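PDB 3BUU: uncharacterized LolA superfamily protein NE2245 from Nitrosomonas europaea ATCC 19718, which is of unknown function but belongs to the LolA superfamily, whose better-known members carry lipoproteins across the periplasm. Local coordinates for residues 13-16 and 17-20; 217-221 and 222-226; 149-153 and 154-158; 137-140 and 141-144. One frame throughout, in Å; residues are numbered along the deposited sequence. Where two conformers were deposited one is given.

Contact 1: 13-16 and 17-20; sequences LEKA and DEIR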
# COMPACT_ATOMS: atom_id res chain seq x y z
N LEU A 13 7.67 13.99 2.73
CA LEU A 13 7.31 12.58 2.62
C LEU A 13 6.95 12.00 3.98
O LEU A 13 6.00 11.22 4.08
CB LEU A 13 8.46 11.79 1.98
CG LEU A 13 8.07 10.37 1.62
CD1 LEU A 13 6.94 10.29 0.63
CD2 LEU A 13 9.35 9.63 1.12
N GLU A 14 7.72 12.34 5.00
CA GLU A 14 7.43 11.88 6.37
C GLU A 14 6.04 12.30 6.82
O GLU A 14 5.29 11.54 7.42
CB GLU A 14 8.46 12.46 7.35
CG GLU A 14 9.77 11.69 7.40
CD GLU A 14 10.94 12.43 8.03
OE1 GLU A 14 10.88 13.66 8.26
OE2 GLU A 14 11.96 11.75 8.27
N LYS A 15 5.72 13.56 6.54
CA LYS A 15 4.43 14.11 6.93
C LYS A 15 3.30 13.44 6.20
O LYS A 15 2.26 13.14 6.81
CB LYS A 15 4.39 15.63 6.81
CG LYS A 15 5.32 16.31 7.81
CD LYS A 15 5.55 17.77 7.61
CE LYS A 15 6.60 18.27 8.61
NZ LYS A 15 6.16 18.06 10.01
N ALA A 16 3.48 13.20 4.91
CA ALA A 16 2.45 12.49 4.15
C ALA A 16 2.29 11.04 4.67
O ALA A 16 1.15 10.54 4.84
CB ALA A 16 2.78 12.53 2.67
N ASP A 17 3.41 10.35 4.92
CA ASP A 17 3.35 9.01 5.50
C ASP A 17 2.60 8.98 6.82
O ASP A 17 1.82 8.05 7.07
CB ASP A 17 4.73 8.45 5.79
CG ASP A 17 5.48 7.83 4.61
OD1 ASP A 17 4.89 7.49 3.58
OD2 ASP A 17 6.73 7.66 4.81
N GLU A 18 2.86 9.97 7.69
CA GLU A 18 2.23 9.97 9.00
C GLU A 18 0.75 10.32 8.96
O GLU A 18 0.03 9.97 9.88
CB GLU A 18 3.01 10.83 9.96
CG GLU A 18 2.77 12.24 9.85
CD GLU A 18 3.67 13.05 10.79
OE1 GLU A 18 4.52 12.46 11.49
OE2 GLU A 18 3.53 14.27 10.82
N ILE A 19 0.30 10.97 7.88
CA ILE A 19 -1.12 11.16 7.65
C ILE A 19 -1.77 9.86 7.16
O ILE A 19 -2.88 9.53 7.59
CB ILE A 19 -1.34 12.35 6.73
CG1 ILE A 19 -1.06 13.63 7.51
CG2 ILE A 19 -2.73 12.32 6.10
CD1 ILE A 19 -0.88 14.84 6.62
N ARG A 20 -1.12 9.17 6.25
CA ARG A 20 -1.67 7.94 5.73
C ARG A 20 -1.87 6.91 6.85
O ARG A 20 -2.96 6.33 6.96
CB ARG A 20 -0.73 7.42 4.66
CG ARG A 20 -1.04 6.01 4.09
CD ARG A 20 -2.23 5.95 3.13
NE ARG A 20 -2.13 4.65 2.44
CZ ARG A 20 -2.99 3.62 2.50
NH1 ARG A 20 -4.12 3.66 3.26
NH2 ARG A 20 -2.68 2.52 1.80
O HOH W 1 1.76 15.09 9.00
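Glu-18 bends back over the carbonyl of Lys-15 in the last turns of the alpha helix 9-20, which lies against the antiparallel strands of this LolA-like fold. The backbone bonds are the regular i to i+4 set. Asp-17 N donates to Leu-13 O at 2.9 Å, Glu-18 N to Glu-14 O, Ile-19 N to Lys-15 O, and Arg-20 N to Ala-16 O. Ile-19 N also makes a weak second bond to Ala-16 O, 3.2 Å away. Ile-19 CG1 packs beside the Lys-15 carbonyl, 3.4 Å from Lys-15 O. Among the charged side chains, CG of Glu-18 sits between its own N and carbonyl carbon (chi1 80°), and this turns the extended chain back beside Lys-15, with CG 3.2 Å from Lys-15 O. The two chains then run side by side, but Lys-15 NZ stays 4.7 Å from Glu-18 OE2, too far for a salt bridge, though the opposite charges may still attract weakly. With an alanine here, the bridging water would probably keep just Lys-15 O of its two partners, and Lys-15 would lose the negative charge beside it. Apolar contacts mark the buried side: Leu-13 reaches Leu-133, Leu-135 and Leu-149, and Ala-16 meets Val-151. Asp-17, also buried, has its carboxylate satisfied from the loop beyond, OD1 by Phe-111 N and OD2 by Thr-112 OG1, while the guanidinium of Arg-20 turns to the hydroxyl and ring of Tyr-207. One water closes the Lys-15 and Glu-18 pair, donating to Lys-15 O at 3.0 Å and to Glu-18 OE2 at 2.7 Å.

Contact 2: 217-221 and 222-226; sequences DKIFT and KDYLK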
# COMPACT_ATOMS: atom_id res chain seq x y z
N ASP A 217 7.71 -9.18 17.77
CA ASP A 217 8.57 -9.75 16.73
C ASP A 217 8.29 -11.24 16.50
O ASP A 217 8.36 -11.74 15.39
CB ASP A 217 10.05 -9.51 17.09
CG ASP A 217 10.97 -9.88 15.97
OD1 ASP A 217 11.02 -9.17 14.95
OD2 ASP A 217 11.67 -10.90 16.12
N LYS A 218 8.00 -11.95 17.59
CA LYS A 218 7.81 -13.36 17.53
C LYS A 218 6.56 -13.85 16.81
O LYS A 218 6.45 -15.01 16.55
CB LYS A 218 7.85 -13.92 18.98
CG LYS A 218 9.24 -13.90 19.61
CD LYS A 218 9.26 -14.25 21.15
CE LYS A 218 10.63 -14.06 21.79
NZ LYS A 218 11.67 -14.73 20.95
N ILE A 219 5.63 -12.99 16.44
CA ILE A 219 4.52 -13.44 15.57
C ILE A 219 4.91 -13.51 14.10
O ILE A 219 4.20 -14.12 13.30
CB ILE A 219 3.18 -12.62 15.71
CG1 ILE A 219 3.27 -11.22 15.08
CG2 ILE A 219 2.73 -12.61 17.16
CD1 ILE A 219 1.90 -10.50 15.05
N PHE A 220 6.03 -12.90 13.73
CA PHE A 220 6.37 -12.78 12.31
C PHE A 220 7.19 -13.97 11.89
O PHE A 220 8.37 -13.86 11.57
CB PHE A 220 7.02 -11.43 12.06
CG PHE A 220 6.07 -10.30 12.29
CD1 PHE A 220 5.03 -10.06 11.39
CD2 PHE A 220 6.17 -9.51 13.42
CE1 PHE A 220 4.14 -9.02 11.62
CE2 PHE A 220 5.30 -8.49 13.65
CZ PHE A 220 4.27 -8.22 12.75
N THR A 221 6.55 -15.15 11.93
CA THR A 221 7.21 -16.44 11.62
C THR A 221 6.24 -17.35 10.86
O THR A 221 5.03 -17.22 10.94
CB THR A 221 7.60 -17.19 12.88
OG1 THR A 221 6.42 -17.69 13.52
CG2 THR A 221 8.45 -16.34 13.82
N LYS A 222 6.84 -18.30 10.15
CA LYS A 222 6.07 -19.33 9.47
C LYS A 222 5.23 -20.16 10.41
O LYS A 222 4.10 -20.49 10.11
CB LYS A 222 7.00 -20.21 8.65
CG LYS A 222 7.82 -19.46 7.62
CD LYS A 222 8.71 -20.45 6.87
CE LYS A 222 9.65 -19.73 5.91
NZ LYS A 222 10.46 -20.72 5.13
N ASP A 223 5.73 -20.40 11.62
CA ASP A 223 4.98 -21.19 12.59
C ASP A 223 3.70 -20.50 13.05
O ASP A 223 2.68 -21.15 13.24
CB ASP A 223 5.85 -21.54 13.79
CG ASP A 223 6.87 -22.57 13.47
OD1 ASP A 223 6.59 -23.46 12.62
OD2 ASP A 223 7.97 -22.49 14.04
N TYR A 224 3.75 -19.17 13.20
CA TYR A 224 2.58 -18.45 13.63
C TYR A 224 1.44 -18.60 12.60
O TYR A 224 0.27 -18.54 12.93
CB TYR A 224 2.98 -17.01 13.89
CG TYR A 224 1.89 -16.11 14.33
CD1 TYR A 224 1.45 -16.10 15.66
CD2 TYR A 224 1.26 -15.26 13.44
CE1 TYR A 224 0.43 -15.24 16.07
CE2 TYR A 224 0.24 -14.40 13.84
CZ TYR A 224 -0.16 -14.39 15.16
OH TYR A 224 -1.14 -13.51 15.55
N LEU A 225 1.82 -18.76 11.32
CA LEU A 225 0.83 -18.79 10.23
C LEU A 225 0.41 -20.21 9.80
O LEU A 225 -0.25 -20.38 8.78
CB LEU A 225 1.32 -17.95 9.06
CG LEU A 225 1.37 -16.46 9.37
CD1 LEU A 225 2.03 -15.72 8.21
CD2 LEU A 225 -0.04 -15.95 9.56
N LYS A 226 0.78 -21.23 10.57
CA LYS A 226 0.41 -22.62 10.24
C LYS A 226 -1.00 -22.84 10.75
O LYS A 226 -1.21 -23.06 11.94
CB LYS A 226 1.40 -23.61 10.83
CG LYS A 226 1.14 -24.99 10.26
CD LYS A 226 2.31 -25.94 10.44
CE LYS A 226 2.00 -27.29 9.82
NZ LYS A 226 2.51 -27.41 8.47
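The Tyr-224 ring lies with one face on Ile-219, the last residue of a short 3-10 segment, 217-219, that runs into an inverse gamma turn centred on Phe-220, in the tail that follows strand 202-212. Ile-219 CB stands 3.6 Å from the Tyr-224 ring centroid and 4° off the normal, a CH-pi contact made almost squarely over the centre, and Ile-219 CG2 comes within 3.7 Å of Tyr-224 CE1. The Phe-220 ring has one face under the other branch of the same isoleucine, whose CG1 lies 3.6 Å above its plane. A chi1 of 73° splays the two branches of Ile-219, CG1 to the phenylalanine and CG2 to the tyrosine. The gamma turn is closed weakly by Thr-221 N on Ile-219 O, and the same oxygen lies 3.2 Å from Tyr-224 CD2. Other parts of the fold hold the surroundings: Phe-220 packs on Asn-55 and Ile-57 of strand 55-62, Leu-225 on Phe-81, and Lys-222 makes a cation-pi contact with Trp-79. Arg-227 does the same for the Tyr-224 ring. This surface patch thus lays the C-terminal tail across strands 55-62 and 77-81 of the LolA-like fold. A new turn starts at Thr-221, where Tyr-224 N is shared by two acceptors: weakly by the carbonyl, Thr-221 O, and more directly by the hydroxyl, Thr-221 OG1, at 3.1 Å with an N-H...O angle of 155°.

Contact 3: 149-153 and 154-158; sequences LWVNQ and SNFRP
Ser-154 meets Asn-152 at the tip of a beta hairpin, where strand 146-152 turns back into the antiparallel strand 158-164. Asn-152 OD1 takes two bonds from this one serine, from its backbone N at 2.9 Å and from its OG at 2.7 Å. The N-H lies near the amide plane, tilted 18° from it, whereas the hydroxyl arrives from well above, 58° out. The far end of the same amide, ND2, bonds to Glu-128 of the neighbouring strand, so both ends fix its rotation. A leucine in place of Asn-152 would probably leave Ser-154 N and OG without this acceptor and Glu-128 without its donor, letting the tip move. A water donates to Ser-154 O and to Gln-153 O, tying the two carbonyls together. Asn-155 comes next, its side chain folded back to form an Asx turn: OD1 accepts from Arg-157 N at 3.1 Å while standing 3.3 Å from Asn-152 CB. Phe-156 has a left-handed backbone (phi 65°) as part of the turn, and its N donates to Asn-152 O at 2.8 Å, a bond that helps close the reversal. Its carbonyl oxygen lies 3.4 Å from Val-151 CG1, and its side chain reaches Lys-15 of helix 9-20. Arg-157 sends its guanidinium away to a cation-pi contact with Phe-179, but its carbonyl stays in the ladder and accepts from Asn-152 N. Pro-158 then pairs with Val-151 as an antiparallel non-hydrogen-bonded pair, their CA atoms 4.6 Å apart.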
# COMPACT_ATOMS: atom_id res chain seq x y z
N LEU A 149 4.53 11.50 -6.30
CA LEU A 149 3.54 11.67 -5.26
C LEU A 149 3.20 13.16 -5.10
O LEU A 149 4.10 13.97 -4.87
CB LEU A 149 4.08 11.11 -3.92
CG LEU A 149 3.11 11.24 -2.73
CD1 LEU A 149 1.88 10.38 -2.88
CD2 LEU A 149 3.85 10.94 -1.45
N TRP A 150 1.92 13.49 -5.23
CA TRP A 150 1.43 14.83 -4.99
C TRP A 150 1.04 14.96 -3.52
O TRP A 150 0.22 14.17 -3.03
CB TRP A 150 0.19 15.11 -5.86
CG TRP A 150 0.44 15.49 -7.28
CD1 TRP A 150 0.14 16.69 -7.82
CD2 TRP A 150 0.96 14.68 -8.35
NE1 TRP A 150 0.48 16.71 -9.15
CE2 TRP A 150 1.01 15.50 -9.49
CE3 TRP A 150 1.41 13.36 -8.44
CZ2 TRP A 150 1.47 15.06 -10.72
CZ3 TRP A 150 1.90 12.89 -9.69
CH2 TRP A 150 1.91 13.77 -10.81
N VAL A 151 1.59 15.96 -2.85
CA VAL A 151 1.35 16.21 -1.44
C VAL A 151 0.84 17.64 -1.33
O VAL A 151 1.49 18.59 -1.79
CB VAL A 151 2.64 15.99 -0.62
CG1 VAL A 151 2.35 16.31 0.85
CG2 VAL A 151 3.13 14.57 -0.74
N ASN A 152 -0.32 17.81 -0.71
CA ASN A 152 -0.89 19.15 -0.55
C ASN A 152 0.03 20.02 0.28
O ASN A 152 0.45 19.64 1.37
CB ASN A 152 -2.23 18.99 0.15
CG ASN A 152 -3.11 20.20 0.01
OD1 ASN A 152 -2.67 21.29 0.22
ND2 ASN A 152 -4.36 19.99 -0.28
N GLN A 153 0.36 21.22 -0.21
CA GLN A 153 1.28 22.09 0.52
C GLN A 153 0.64 22.62 1.79
O GLN A 153 1.34 23.00 2.71
CB GLN A 153 1.69 23.27 -0.32
CG GLN A 153 2.54 22.88 -1.54
CD GLN A 153 3.09 24.07 -2.28
OE1 GLN A 153 2.90 25.21 -1.86
NE2 GLN A 153 3.69 23.83 -3.41
N SER A 154 -0.68 22.70 1.84
CA SER A 154 -1.35 23.33 2.96
C SER A 154 -1.28 22.46 4.20
O SER A 154 -1.11 23.00 5.30
CB SER A 154 -2.83 23.64 2.61
OG SER A 154 -3.61 22.50 2.41
N ASN A 155 -1.48 21.15 4.07
CA ASN A 155 -1.66 20.25 5.22
C ASN A 155 -0.91 18.93 5.05
O ASN A 155 -1.10 18.05 5.87
CB ASN A 155 -3.15 19.99 5.46
CG ASN A 155 -3.84 19.43 4.26
OD1 ASN A 155 -3.22 19.01 3.29
ND2 ASN A 155 -5.17 19.46 4.31
N PHE A 156 -0.07 18.81 4.01
CA PHE A 156 0.75 17.62 3.78
C PHE A 156 -0.04 16.39 3.47
O PHE A 156 0.51 15.29 3.49
CB PHE A 156 1.77 17.38 4.90
CG PHE A 156 2.70 18.55 5.09
CD1 PHE A 156 3.81 18.74 4.27
CD2 PHE A 156 2.43 19.47 6.10
CE1 PHE A 156 4.66 19.83 4.44
CE2 PHE A 156 3.28 20.56 6.29
CZ PHE A 156 4.38 20.75 5.47
N ARG A 157 -1.32 16.53 3.15
CA ARG A 157 -2.09 15.33 2.81
C ARG A 157 -1.61 14.74 1.48
O ARG A 157 -1.42 15.46 0.50
CB ARG A 157 -3.56 15.62 2.67
CG ARG A 157 -4.30 15.78 3.93
CD ARG A 157 -5.75 16.04 3.62
NE ARG A 157 -6.41 16.33 4.85
CZ ARG A 157 -7.72 16.50 4.92
NH1 ARG A 157 -8.43 16.43 3.80
NH2 ARG A 157 -8.28 16.75 6.08
N PRO A 158 -1.53 13.40 1.41
CA PRO A 158 -1.33 12.80 0.08
C PRO A 158 -2.57 13.06 -0.76
O PRO A 158 -3.70 12.91 -0.28
CB PRO A 158 -1.12 11.31 0.41
CG PRO A 158 -1.87 11.09 1.70
CD PRO A 158 -1.75 12.39 2.47
O HOH W 2 1.47 23.58 5.74

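Contact 4: 137-140 and 141-144; sequences GIDR and SVTY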
# COMPACT_ATOMS: atom_id res chain seq x y z
N GLY A 137 13.06 4.43 -6.13
CA GLY A 137 13.20 3.21 -5.33
C GLY A 137 14.64 2.96 -4.98
O GLY A 137 15.53 3.11 -5.83
N ILE A 138 14.89 2.61 -3.74
CA ILE A 138 16.26 2.43 -3.29
C ILE A 138 16.92 1.26 -4.04
O ILE A 138 18.13 1.33 -4.39
CB ILE A 138 16.31 2.22 -1.77
CG1 ILE A 138 16.00 3.55 -1.06
CG2 ILE A 138 17.65 1.63 -1.37
CD1 ILE A 138 16.71 3.79 0.28
N ASP A 139 16.15 0.21 -4.31
CA ASP A 139 16.66 -0.96 -5.07
C ASP A 139 15.51 -1.75 -5.73
O ASP A 139 14.35 -1.38 -5.59
CB ASP A 139 17.53 -1.86 -4.18
CG ASP A 139 16.79 -2.34 -2.97
OD1 ASP A 139 15.63 -2.70 -3.14
OD2 ASP A 139 17.37 -2.37 -1.86
N ARG A 140 15.86 -2.82 -6.44
CA ARG A 140 14.89 -3.54 -7.26
C ARG A 140 13.94 -4.42 -6.47
O ARG A 140 12.97 -4.97 -7.03
CB ARG A 140 15.66 -4.36 -8.30
CG ARG A 140 16.45 -3.49 -9.27
CD ARG A 140 17.41 -4.36 -10.09
NE ARG A 140 18.23 -5.21 -9.21
CZ ARG A 140 18.77 -6.37 -9.55
NH1 ARG A 140 18.59 -6.87 -10.77
NH2 ARG A 140 19.49 -7.05 -8.66
N SER A 141 14.12 -4.50 -5.16
CA SER A 141 13.16 -5.27 -4.35
C SER A 141 12.07 -4.45 -3.71
O SER A 141 11.20 -5.06 -3.10
CB SER A 141 13.81 -6.11 -3.27
OG SER A 141 14.45 -5.29 -2.31
N VAL A 142 12.10 -3.12 -3.85
CA VAL A 142 10.99 -2.34 -3.35
C VAL A 142 9.85 -2.44 -4.34
O VAL A 142 9.94 -3.09 -5.41
CB VAL A 142 11.35 -0.86 -2.94
CG1 VAL A 142 12.45 -0.84 -1.90
CG2 VAL A 142 11.69 -0.03 -4.17
N THR A 143 8.70 -1.89 -3.99
CA THR A 143 7.51 -2.15 -4.78
C THR A 143 7.60 -1.56 -6.19
O THR A 143 7.14 -2.19 -7.15
CB THR A 143 6.25 -1.72 -4.03
OG1 THR A 143 6.29 -2.24 -2.70
CG2 THR A 143 4.96 -2.20 -4.69
N TYR A 144 8.14 -0.33 -6.29
CA TYR A 144 8.26 0.38 -7.57
C TYR A 144 9.60 0.97 -7.75
O TYR A 144 10.25 1.34 -6.75
CB TYR A 144 7.24 1.56 -7.66
CG TYR A 144 5.86 1.11 -7.37
CD1 TYR A 144 5.10 0.47 -8.34
CD2 TYR A 144 5.31 1.29 -6.09
CE1 TYR A 144 3.81 0.01 -8.05
CE2 TYR A 144 4.02 0.83 -5.79
CZ TYR A 144 3.29 0.19 -6.79
OH TYR A 144 2.03 -0.30 -6.54
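Asp-139 OD1 is gripped twice by Ser-141, by the hydroxyl OG at 3.0 Å and by the backbone N at 3.1 Å. Both donors come from the same face of the carboxylate plane: the hydroxyl from above it, the N-H on the anti side and 31° out. A chi1 of 57° folds the carboxylate of Asp-139 back over its own backbone and brings OD1 to the serine. Two bonds from one residue restrain OD1 and direct the serine hydroxyl. Behind this grip the main chain closes with a weak bond, Val-142 N to Asp-139 O, 3.3 Å long though nearly straight at 168°. Val-142 tucks its side chain into the bend, with CG2 3.3 Å from Asp-139 O and 3.8 Å from Gly-137 CA. The absence of a side chain at Gly-137 lets the two ends of the loop draw together, its CA standing 3.8 Å from Tyr-144 O; a CB on Gly-137 would run into Tyr-144 O and Val-142 CG2. Just beyond, the Tyr-144 ring has Thr-143 CG2 above one face, offset toward the rim, and its ring also meets that of Phe-163. The tyrosine hydroxyl bonds to Asp-105 and Lys-172, and the backbone of Gly-137 pairs with Gln-145, so the loop is held at its base as well as at its bend. The whole is a type I beta turn from Asp-139 to Val-142, braced by an aspartate side chain, within the loop that joins the adjacent antiparallel strands 128-137 and 146-152.

Contacts 1, 3 and 4 are partly buried, while contact 2 is at the surface, its centre about 37 Å from that of contact 3 and across the chain's centre from it. Contacts 1 and 3 touch: helix 9-20 lies on the hairpin tip, with Ile-19 CD1 3.3 Å from Asn-155 O. Contacts 3 and 4 lie at opposite ends of strand 146-152, contact 4 in the loop before it and contact 3 at its end and the turn after it. The chemistry follows the place: regular backbone bonds along the helix, a serine's N-H and hydroxyl both donating to one amide or carboxylate oxygen in the two turns, and rings against an aliphatic side chain in the tail.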